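Local coordinates for putative phosphoribosyltransferase (PDB 5VOG), which is probably a type I phosphoribosyltransferase and binds the alarmone ppGpp in its pocket, at residues Asp109-Val112 and Thr113-Phe116; Ile171-His174 and Asn175-Glu179; Ile13-Thr16 and Tyr17-His21. All coordinates share one frame; numbering follows the deposited sequence.

Interaction 1. Residues Asp109-Val112 and Thr113-Phe116. With G4P (guanosine-5',3'-tetraphosphate), chain D.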
# COMPACT_ATOMS: atom_id res chain seq x y z
N ASP A 109 3.36 -5.62 17.56
CA ASP A 109 3.34 -4.93 18.84
C ASP A 109 2.59 -5.77 19.87
O ASP A 109 3.21 -6.37 20.75
CB ASP A 109 2.70 -3.55 18.69
CG ASP A 109 2.78 -2.72 19.96
OD1 ASP A 109 3.90 -2.50 20.46
OD2 ASP A 109 1.72 -2.26 20.44
N SER A 110 1.26 -5.85 19.78
CA SER A 110 0.47 -6.66 20.70
C SER A 110 0.06 -8.02 20.13
O SER A 110 -0.35 -8.89 20.90
CB SER A 110 -0.81 -5.92 21.12
OG SER A 110 -1.76 -5.92 20.05
N ARG A 111 0.14 -8.19 18.82
CA ARG A 111 -0.33 -9.36 18.06
C ARG A 111 -1.84 -9.52 18.06
O ARG A 111 -2.34 -10.53 17.56
CB ARG A 111 0.30 -10.66 18.54
CG ARG A 111 1.69 -10.83 18.04
CD ARG A 111 2.38 -12.07 18.57
NE ARG A 111 3.76 -12.00 18.12
CZ ARG A 111 4.74 -12.78 18.54
NH1 ARG A 111 4.50 -13.73 19.44
NH2 ARG A 111 5.96 -12.62 18.05
N VAL A 112 -2.60 -8.53 18.56
CA VAL A 112 -4.05 -8.65 18.55
C VAL A 112 -4.58 -8.60 17.11
O VAL A 112 -5.44 -9.40 16.73
CB VAL A 112 -4.68 -7.58 19.46
CG1 VAL A 112 -6.19 -7.54 19.29
CG2 VAL A 112 -4.34 -7.89 20.92
N THR A 113 -4.07 -7.69 16.28
CA THR A 113 -4.52 -7.66 14.89
C THR A 113 -4.04 -8.90 14.15
O THR A 113 -4.79 -9.51 13.37
CB THR A 113 -4.01 -6.42 14.17
OG1 THR A 113 -4.56 -5.26 14.79
CG2 THR A 113 -4.41 -6.44 12.68
N MET A 114 -2.78 -9.28 14.38
CA MET A 114 -2.21 -10.43 13.69
C MET A 114 -3.00 -11.70 13.98
O MET A 114 -3.34 -12.46 13.06
CB MET A 114 -0.75 -10.59 14.11
CG MET A 114 0.02 -11.61 13.29
SD MET A 114 1.68 -11.80 13.95
CE MET A 114 2.32 -10.16 13.66
N GLU A 115 -3.32 -11.95 15.26
CA GLU A 115 -4.11 -13.13 15.60
C GLU A 115 -5.48 -13.09 14.94
O GLU A 115 -5.95 -14.10 14.41
CB GLU A 115 -4.27 -13.25 17.12
CG GLU A 115 -5.18 -14.43 17.50
CD GLU A 115 -5.54 -14.51 18.98
OE1 GLU A 115 -4.72 -14.17 19.84
OE2 GLU A 115 -6.68 -14.94 19.27
N PHE A 116 -6.13 -11.93 14.96
CA PHE A 116 -7.45 -11.79 14.35
C PHE A 116 -7.39 -12.14 12.87
O PHE A 116 -8.21 -12.92 12.36
CB PHE A 116 -7.96 -10.36 14.57
CG PHE A 116 -9.27 -10.06 13.88
CD1 PHE A 116 -10.48 -10.27 14.52
CD2 PHE A 116 -9.29 -9.53 12.60
CE1 PHE A 116 -11.67 -9.98 13.89
CE2 PHE A 116 -10.49 -9.24 11.96
CZ PHE A 116 -11.67 -9.46 12.60
PB G4P D . -0.07 -6.44 15.67
O1B G4P D . -1.16 -7.39 15.78
O2B G4P D . 1.03 -6.57 16.75
O3B G4P D . 0.57 -6.49 14.25
O3A G4P D . -0.63 -4.95 15.73
PA G4P D . -1.49 -4.20 16.83
O1A G4P D . -2.90 -4.66 16.82
O2A G4P D . -0.81 -4.32 18.17
O5' G4P D . -1.32 -2.67 16.34
C5' G4P D . -2.29 -1.65 16.63
C4' G4P D . -1.80 -0.36 16.04
O4' G4P D . -0.66 0.13 16.78
C3' G4P D . -1.34 -0.46 14.58
O3' G4P D . -2.12 0.46 13.79
C2' G4P D . 0.14 -0.06 14.58
O2' G4P D . 0.54 0.71 13.45
C1' G4P D . 0.23 0.75 15.88
N9 G4P D . 1.57 0.69 16.47
C8 G4P D . 2.03 -0.23 17.36
N7 G4P D . 3.28 -0.03 17.71
C5 G4P D . 3.66 1.10 16.99
C6 G4P D . 4.89 1.82 16.95
O6 G4P D . 5.93 1.58 17.57
N1 G4P D . 4.82 2.91 16.11
C2 G4P D . 3.72 3.28 15.38
N2 G4P D . 3.83 4.38 14.63
N3 G4P D . 2.57 2.62 15.41
C4 G4P D . 2.61 1.55 16.23
PC G4P D . -3.55 0.10 13.22
O1C G4P D . -4.60 0.30 14.25
O2C G4P D . -3.42 -1.30 12.70
O3C G4P D . -3.74 1.09 11.98
PD G4P D . -3.03 1.24 10.56
O1D G4P D . -2.29 -0.03 10.32
O2D G4P D . -4.19 1.46 9.55
O3D G4P D . -2.18 2.48 10.67
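Arg111 and Glu115 make the first helical bond of this stretch, Glu115 N giving its hydrogen to Arg111 O at 2.9 Å with an N-H...O angle of 166°. The bond from Phe116 N to Val112 O follows, so the helix is established just where the diphosphate of G4P meets the loop. Thr113 shows how its start reads the ligand. Its CB lies 3.4 Å from both G4P O1A and G4P O1B, at the junction of the two phosphates. From there OG1, set beside the backbone N and opposite the carbonyl carbon (chi1 -63°), reaches G4P O1A and donates to it at 2.7 Å. CG2 takes the position anti to the backbone N; beyond the stretch the side chain touches Thr68, Tyr70 and Val83. Ser110 OG donates to G4P O2A at 2.6 Å while accepting from Val112 N at 3.1 Å, an ST turn, so the hydroxyl gives one bond and accepts another. Asp109 N and Arg111 N both bond to G4P O2B, the latter at 2.8 Å, and Met114 N bonds to G4P O1B at 2.9 Å. Asp109 OD1 forms salt bridges with Lys137 and Lys139, and Arg111 NE one with Asp108. Backbone amides closing on a phosphate at a helix start, directly after an acidic strand end, match the PRPP-binding loop of type I phosphoribosyltransferases, occupied here by the 5'-diphosphate of ppGpp.

Interaction 2. Residues Ile171-His174 and Asn175-Glu179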
# COMPACT_ATOMS: atom_id res chain seq x y z
N ILE A 171 9.44 15.61 6.50
CA ILE A 171 10.36 14.49 6.30
C ILE A 171 11.80 14.89 6.61
O ILE A 171 12.61 14.04 7.00
CB ILE A 171 10.20 13.93 4.87
CG1 ILE A 171 10.92 12.58 4.71
CG2 ILE A 171 10.70 14.93 3.83
CD1 ILE A 171 10.36 11.44 5.58
N ASP A 172 12.14 16.17 6.45
CA ASP A 172 13.49 16.61 6.80
C ASP A 172 13.73 16.50 8.30
O ASP A 172 14.80 16.04 8.73
CB ASP A 172 13.73 18.04 6.33
CG ASP A 172 13.79 18.15 4.83
OD1 ASP A 172 14.56 17.40 4.20
OD2 ASP A 172 13.05 19.00 4.27
N GLU A 173 12.77 16.94 9.11
CA GLU A 173 12.92 16.81 10.55
C GLU A 173 12.90 15.35 10.97
O GLU A 173 13.66 14.94 11.86
CB GLU A 173 11.83 17.60 11.27
CG GLU A 173 11.87 17.50 12.79
CD GLU A 173 13.09 18.18 13.41
OE1 GLU A 173 13.91 18.79 12.69
OE2 GLU A 173 13.23 18.11 14.65
N HIS A 174 12.04 14.55 10.33
CA HIS A 174 12.01 13.12 10.58
C HIS A 174 13.38 12.49 10.33
O HIS A 174 13.88 11.71 11.15
CB HIS A 174 10.95 12.46 9.71
CG HIS A 174 10.92 10.97 9.84
ND1 HIS A 174 10.10 10.31 10.72
CD2 HIS A 174 11.64 10.01 9.21
CE1 HIS A 174 10.31 9.01 10.63
NE2 HIS A 174 11.24 8.80 9.72
N ASN A 175 14.00 12.82 9.19
CA ASN A 175 15.30 12.25 8.87
C ASN A 175 16.37 12.71 9.85
O ASN A 175 17.27 11.95 10.19
CB ASN A 175 15.70 12.60 7.44
CG ASN A 175 14.90 11.85 6.40
OD1 ASN A 175 14.33 10.79 6.67
ND2 ASN A 175 14.86 12.40 5.19
N ARG A 176 16.27 13.96 10.31
CA ARG A 176 17.22 14.45 11.31
C ARG A 176 17.14 13.61 12.58
O ARG A 176 18.18 13.23 13.14
CB ARG A 176 16.94 15.93 11.62
CG ARG A 176 17.96 16.55 12.57
CD ARG A 176 17.54 17.94 13.04
NE ARG A 176 16.39 17.90 13.94
CZ ARG A 176 16.47 17.63 15.24
NH1 ARG A 176 17.64 17.37 15.80
NH2 ARG A 176 15.36 17.61 15.98
N LEU A 177 15.93 13.31 13.04
CA LEU A 177 15.77 12.51 14.25
C LEU A 177 16.22 11.06 14.03
O LEU A 177 16.69 10.42 14.96
CB LEU A 177 14.32 12.57 14.73
CG LEU A 177 13.88 13.92 15.30
CD1 LEU A 177 12.36 14.05 15.36
CD2 LEU A 177 14.50 14.15 16.67
N ALA A 178 16.08 10.54 12.80
CA ALA A 178 16.56 9.19 12.51
C ALA A 178 18.08 9.12 12.59
O ALA A 178 18.64 8.17 13.15
CB ALA A 178 16.06 8.74 11.14
N GLU A 179 18.76 10.12 12.02
CA GLU A 179 20.22 10.14 12.07
C GLU A 179 20.72 10.42 13.48
O GLU A 179 21.73 9.86 13.91
CB GLU A 179 20.77 11.18 11.09
O HOH W 1 16.30 14.96 4.80
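Glu173 and Arg176, three residues apart on helix 171-179, carry the charged part of this contact. The guanidinium grips the carboxylate side-on, with one nitrogen to each oxygen: Arg176 NE donates to Glu173 OE1 at 2.9 Å and Arg176 NH2 to Glu173 OE2 at 2.6 Å. Both bonds are nearly straight, and both oxygens lie close to the guanidinium plane. The carboxylate does not share that plane; the two groups are turned 39° apart, and OE1 is met from above the carboxylate plane, OE2 on its syn side but also out of that plane. The chains run side by side in the same direction, Glu173 bending at chi2 (68°) and Arg176 at chi3 (70°) to bring their ends together.

Water-mediated contact comes next. One water donates to Asp172 OD1 at 3.1 Å and accepts from Asn175 ND2 at 3.0 Å, so the two side chains are tied through it. The same groups also reach the second subunit, where Asp172 OD1 forms a salt bridge with Arg22 and Asn175 ND2 a hydrogen bond to Asp18.

Backbone bonds give the regular helical pattern, among them Asn175 N to Ile171 O at 2.9 Å and Ala178 N to His174 O at 3.0 Å. Looser contacts complete the set: Asn175 OD1 lies in plane at the edge of the His174 ring, 3.8 Å from its CD2, and Ile171 CG1 is 4.0 Å from Asn175 ND2. The His174 ring meets that of Trp14 and its NE2 bonds to Tyr15 O; Leu177 also touches Trp14. This is an alpha helix with an i to i+3 salt bridge, a C-terminal helix that packs on strand 12-14 and also contacts the second subunit.

Interaction 3. Residues Ile13-Thr16 and Tyr17-His21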
# COMPACT_ATOMS: atom_id res chain seq x y z
N ILE A 13 12.40 5.83 18.40
CA ILE A 13 13.32 5.67 17.29
C ILE A 13 12.61 6.11 16.01
O ILE A 13 11.40 5.97 15.87
CB ILE A 13 13.86 4.21 17.20
CG1 ILE A 13 14.97 4.10 16.15
CG2 ILE A 13 12.73 3.23 16.91
CD1 ILE A 13 15.93 2.95 16.40
N TRP A 14 13.38 6.71 15.11
CA TRP A 14 12.92 7.14 13.79
C TRP A 14 13.69 6.39 12.72
O TRP A 14 14.92 6.25 12.81
CB TRP A 14 13.12 8.65 13.59
CG TRP A 14 12.24 9.54 14.43
CD1 TRP A 14 11.20 10.30 13.99
CD2 TRP A 14 12.35 9.79 15.84
NE1 TRP A 14 10.64 10.99 15.04
CE2 TRP A 14 11.33 10.70 16.18
CE3 TRP A 14 13.21 9.33 16.85
CZ2 TRP A 14 11.13 11.15 17.49
CZ3 TRP A 14 13.01 9.78 18.14
CH2 TRP A 14 11.99 10.69 18.45
N TYR A 15 12.98 5.91 11.70
CA TYR A 15 13.58 5.20 10.58
C TYR A 15 13.29 5.93 9.29
O TYR A 15 12.16 6.36 9.06
CB TYR A 15 13.04 3.76 10.46
CG TYR A 15 13.40 2.83 11.60
CD1 TYR A 15 14.73 2.52 11.89
CD2 TYR A 15 12.40 2.23 12.36
CE1 TYR A 15 15.04 1.66 12.93
CE2 TYR A 15 12.71 1.36 13.39
CZ TYR A 15 14.03 1.08 13.67
OH TYR A 15 14.32 0.20 14.70
N THR A 16 14.30 6.06 8.44
CA THR A 16 14.09 6.64 7.12
C THR A 16 13.40 5.63 6.21
O THR A 16 13.37 4.43 6.48
CB THR A 16 15.41 7.10 6.49
OG1 THR A 16 16.21 5.95 6.17
CG2 THR A 16 16.19 8.02 7.43
N TYR A 17 12.84 6.13 5.10
CA TYR A 17 12.32 5.22 4.08
C TYR A 17 13.38 4.24 3.63
O TYR A 17 13.12 3.04 3.49
CB TYR A 17 11.80 6.00 2.87
CG TYR A 17 10.43 6.63 3.02
CD1 TYR A 17 9.28 5.85 3.06
CD2 TYR A 17 10.29 8.02 3.06
CE1 TYR A 17 8.02 6.43 3.18
CE2 TYR A 17 9.03 8.60 3.18
CZ TYR A 17 7.91 7.81 3.24
OH TYR A 17 6.66 8.39 3.36
N ASP A 18 14.61 4.72 3.40
CA ASP A 18 15.68 3.84 2.94
C ASP A 18 16.06 2.82 4.00
O ASP A 18 16.36 1.66 3.66
CB ASP A 18 16.91 4.66 2.55
CG ASP A 18 16.71 5.46 1.26
OD1 ASP A 18 15.68 5.26 0.58
OD2 ASP A 18 17.58 6.28 0.93
N ASP A 19 16.10 3.22 5.28
CA ASP A 19 16.33 2.26 6.36
C ASP A 19 15.37 1.08 6.24
O ASP A 19 15.76 -0.08 6.36
CB ASP A 19 16.13 2.91 7.73
CG ASP A 19 17.23 3.88 8.12
OD1 ASP A 19 18.40 3.74 7.68
OD2 ASP A 19 16.91 4.78 8.93
N ILE A 20 14.09 1.39 6.01
CA ILE A 20 13.07 0.35 5.97
C ILE A 20 13.22 -0.50 4.71
O ILE A 20 13.11 -1.73 4.76
CB ILE A 20 11.69 1.01 6.10
CG1 ILE A 20 11.53 1.50 7.55
CG2 ILE A 20 10.56 0.07 5.64
CD1 ILE A 20 10.33 2.40 7.77
N HIS A 21 13.49 0.15 3.58
CA HIS A 21 13.75 -0.58 2.33
C HIS A 21 14.86 -1.61 2.51
O HIS A 21 14.72 -2.76 2.05
CB HIS A 21 14.11 0.43 1.23
CG HIS A 21 14.26 -0.17 -0.13
ND1 HIS A 21 13.29 -0.06 -1.11
CD2 HIS A 21 15.28 -0.87 -0.69
CE1 HIS A 21 13.71 -0.66 -2.20
NE2 HIS A 21 14.91 -1.16 -1.98
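Asp19 OD2 is gripped by two groups, the backbone N of Thr16 within this stretch and Arg182 NH2, a salt bridge from the chain's C-terminal end. The Thr16 N bond measures 2.9 Å and is close to straight at 166°, though the amide comes from above the carboxylate plane rather than in it. The reciprocal bond runs from Asp19 N to Thr16 OG1, also 2.9 Å. For this the hydroxyl sits between the backbone N and the carbonyl carbon of its own residue (chi1 68°), facing the first turn of the helix, while CG2 lies beside the backbone N, 3.6 Å from Asp19 OD2. The carboxylate and the hydroxyl therefore each accept from a backbone N-H at the helix start, where no preceding turn supplies carbonyls. The positive charge of Arg182 close by would probably stabilise the ionised form of Asp19.

The helix proper is entered by Ile20 N bonding to Thr16 O at 3.2 Å. Behind it the contact is apolar: Ile20 CG1 meets Tyr15 CB at 4.0 Å, and Ile20 CD1 lies at nearly the same distance from that CB. The Tyr15 ring leads away beyond CB; Asp19 OD2 lies near its plane at the edge, and Ile13 CG1 sits 3.9 Å above one face, offset toward the rim.

On the dimer side, the Tyr17 ring meets that of Tyr17 of the second subunit, the planes nearly parallel, and its OH bonds to His21 ND1 of that subunit. Thr16 as N-cap and Asp19 three residues on meet the definition of a capping box, here at the turn from strand 12-14 into helix 17-33.

Interactions 2 and 3 belong together, their centres about 10 Å apart, whereas the centres of interactions 1 and 3 are about 23 Å apart, on opposite sides of the chain's centre. Interactions 2 and 3 are joined by a probable hydrogen bond from His174 NE2 to Tyr15 O, 2.7 Å long, and by Ala178 packing against Trp14. Both also touch the second subunit; interaction 1 does not, though Arg56 of that subunit reaches its ligand. Interactions 1 and 3 both start helices, but interaction 1 turns amides and hydroxyls to phosphates, while interaction 3 exchanges amide bonds between a hydroxyl and a carboxylate. All three are partly buried; interaction 2 alone has exposed residues, and adds a surface ion pair to its backbone bonds.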